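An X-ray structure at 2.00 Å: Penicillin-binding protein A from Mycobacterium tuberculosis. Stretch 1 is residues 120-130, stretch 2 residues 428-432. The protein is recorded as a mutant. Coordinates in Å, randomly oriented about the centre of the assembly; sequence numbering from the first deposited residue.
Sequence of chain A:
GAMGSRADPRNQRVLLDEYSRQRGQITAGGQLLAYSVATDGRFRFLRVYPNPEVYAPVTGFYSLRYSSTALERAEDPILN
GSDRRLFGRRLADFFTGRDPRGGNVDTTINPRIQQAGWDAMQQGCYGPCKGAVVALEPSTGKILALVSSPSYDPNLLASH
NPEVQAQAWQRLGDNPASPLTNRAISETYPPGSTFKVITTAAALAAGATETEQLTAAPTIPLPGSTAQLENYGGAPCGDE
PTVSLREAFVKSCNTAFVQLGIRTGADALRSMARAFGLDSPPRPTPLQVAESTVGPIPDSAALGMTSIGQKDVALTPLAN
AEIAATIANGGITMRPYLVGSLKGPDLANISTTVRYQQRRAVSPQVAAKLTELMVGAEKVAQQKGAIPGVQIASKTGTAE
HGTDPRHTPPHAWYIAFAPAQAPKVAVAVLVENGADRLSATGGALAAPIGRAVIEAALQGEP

Stretch 1, residues 120-130: AMQQGCYGPCK
Stretch 2 (428-432) AVLVE

A disulfide-closed turn after a helix packs against a β-strand segment through one backbone hydrogen bond and a small apolar cluster, burying 280 Å² in all. It illustrates how a crosslinked loop can offer a strand a compact apolar surface and, from the residue just after it, a carbonyl that accepts a hydrogen bond.

Residues 120-123 are helical; the loop beyond folds back so that Cys-129 N donates to Met-121 O (2.6 Å) and Cys-125 N to Gly-127 O (2.8 Å). Gly-127, at phi/psi 131/-176, adopts angles that call for glycine. Cys-125 and Cys-129, both m, join SG to SG at 2.1 Å. Cys-129 and Lys-130 are extended (-97/145, -94/137), as is the strand 428-431, with phi from -132 to -109 and psi from 133 to 107.

The nearest CA atoms across the contact are those of Lys-130 and Glu-432, 5.4 Å apart. Glu-432 N donates to Lys-130 O (2.8 Å, 149°), and Val-431 CA makes a CA-H...O contact with that same oxygen at 3.6 Å (137° at H).

Val-431 (t) meets the disulfide, apolar surface against apolar surface: its CG1 lies 3.4 Å from Cys-125 SG and 4.1 Å from Cys-129 SG. Met-121 (mmm) starts sideways, but its end reaches the strand, placing CE 3.8 Å from Leu-430 O and SD 4.4 Å from Val-431 CG2. Farther along, Lys-130 (ttmt) lays its aliphatic CD 3.5 Å from OE1 of Glu-432 (chi1 m, chi2 t).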

# COMPACT_ATOMS: atom_id res chain seq x y z
N ALA A 120 -6.90 13.46 2.27
CA ALA A 120 -5.56 13.84 2.73
C ALA A 120 -4.56 13.94 1.58
O ALA A 120 -3.75 14.87 1.54
CB ALA A 120 -5.07 12.89 3.79
N MET A 121 -4.63 13.01 0.64
CA MET A 121 -3.77 13.04 -0.55
C MET A 121 -4.08 14.24 -1.44
O MET A 121 -3.18 14.83 -2.04
CB MET A 121 -3.90 11.74 -1.35
CG MET A 121 -3.19 10.53 -0.72
SD MET A 121 -1.38 10.71 -0.62
CE MET A 121 -0.93 10.37 -2.31
N GLN A 122 -5.36 14.62 -1.53
CA GLN A 122 -5.73 15.77 -2.37
C GLN A 122 -5.28 17.13 -1.81
O GLN A 122 -5.11 18.07 -2.57
CB GLN A 122 -7.25 15.77 -2.65
CG GLN A 122 -7.71 14.50 -3.38
CD GLN A 122 -6.71 14.07 -4.43
OE1 GLN A 122 -6.45 14.79 -5.40
NE2 GLN A 122 -6.09 12.91 -4.22
N GLN A 123 -5.07 17.20 -0.50
CA GLN A 123 -4.72 18.45 0.17
C GLN A 123 -3.31 18.48 0.76
O GLN A 123 -2.84 19.52 1.23
CB GLN A 123 -5.76 18.73 1.27
CG GLN A 123 -7.16 18.95 0.71
CD GLN A 123 -8.25 18.26 1.53
OE1 GLN A 123 -8.42 18.53 2.72
NE2 GLN A 123 -9.01 17.36 0.87
N GLY A 124 -2.63 17.34 0.72
CA GLY A 124 -1.41 17.13 1.50
C GLY A 124 -0.10 17.60 0.92
O GLY A 124 0.93 17.51 1.58
N CYS A 125 -0.10 18.09 -0.32
CA CYS A 125 1.14 18.58 -0.91
C CYS A 125 1.01 20.06 -1.34
O CYS A 125 1.41 20.43 -2.44
CB CYS A 125 1.53 17.72 -2.12
SG CYS A 125 1.98 16.01 -1.73
N TYR A 126 0.44 20.88 -0.45
CA TYR A 126 0.10 22.26 -0.79
C TYR A 126 -0.65 22.26 -2.12
O TYR A 126 -0.38 23.05 -3.03
CB TYR A 126 1.36 23.13 -0.84
CG TYR A 126 2.30 22.87 0.32
CD1 TYR A 126 3.53 22.24 0.13
CD2 TYR A 126 1.93 23.20 1.63
CE1 TYR A 126 4.38 21.98 1.19
CE2 TYR A 126 2.78 22.94 2.71
CZ TYR A 126 4.00 22.33 2.47
OH TYR A 126 4.84 22.07 3.54
N GLY A 127 -1.62 21.35 -2.20
CA GLY A 127 -2.24 20.94 -3.45
C GLY A 127 -2.24 19.41 -3.45
O GLY A 127 -1.83 18.80 -2.46
N PRO A 128 -2.70 18.79 -4.55
CA PRO A 128 -2.85 17.33 -4.56
C PRO A 128 -1.52 16.60 -4.63
O PRO A 128 -0.58 17.08 -5.26
CB PRO A 128 -3.66 17.06 -5.83
CG PRO A 128 -3.39 18.25 -6.72
CD PRO A 128 -3.11 19.42 -5.83
N CYS A 129 -1.47 15.44 -3.97
CA CYS A 129 -0.28 14.59 -3.97
C CYS A 129 -0.39 13.48 -5.01
O CYS A 129 -1.47 12.96 -5.23
CB CYS A 129 -0.10 13.93 -2.60
SG CYS A 129 0.23 15.07 -1.23
N LYS A 130 0.73 13.11 -5.62
CA LYS A 130 0.80 11.90 -6.43
C LYS A 130 1.31 10.79 -5.53
O LYS A 130 2.21 11.00 -4.73
CB LYS A 130 1.74 12.10 -7.61
CG LYS A 130 1.76 10.93 -8.61
CD LYS A 130 2.91 11.07 -9.61
CE LYS A 130 2.64 12.16 -10.62
NZ LYS A 130 3.86 12.41 -11.43
N ALA A 428 0.26 2.47 4.86
CA ALA A 428 1.43 2.95 4.13
C ALA A 428 1.00 4.13 3.31
O ALA A 428 -0.03 4.07 2.62
CB ALA A 428 2.02 1.89 3.24
N VAL A 429 1.80 5.19 3.38
CA VAL A 429 1.58 6.38 2.56
C VAL A 429 2.82 6.54 1.72
O VAL A 429 3.95 6.53 2.25
CB VAL A 429 1.39 7.63 3.42
CG1 VAL A 429 1.23 8.89 2.56
CG2 VAL A 429 0.22 7.45 4.36
N LEU A 430 2.63 6.62 0.42
CA LEU A 430 3.70 7.05 -0.46
C LEU A 430 3.31 8.35 -1.14
O LEU A 430 2.28 8.41 -1.84
CB LEU A 430 4.05 5.98 -1.50
CG LEU A 430 4.93 6.56 -2.61
CD1 LEU A 430 6.41 6.58 -2.22
CD2 LEU A 430 4.67 5.81 -3.88
N VAL A 431 4.11 9.41 -0.93
CA VAL A 431 3.96 10.66 -1.64
C VAL A 431 5.13 10.78 -2.61
O VAL A 431 6.27 11.00 -2.19
CB VAL A 431 3.96 11.91 -0.71
CG1 VAL A 431 3.84 13.16 -1.53
CG2 VAL A 431 2.81 11.83 0.31
N GLU A 432 4.84 10.61 -3.89
CA GLU A 432 5.86 10.72 -4.93
C GLU A 432 6.43 12.14 -4.97
O GLU A 432 5.68 13.12 -4.99
CB GLU A 432 5.29 10.32 -6.29
CG GLU A 432 4.87 8.86 -6.36
CD GLU A 432 4.62 8.38 -7.77
OE1 GLU A 432 5.37 8.77 -8.69
OE2 GLU A 432 3.67 7.58 -7.96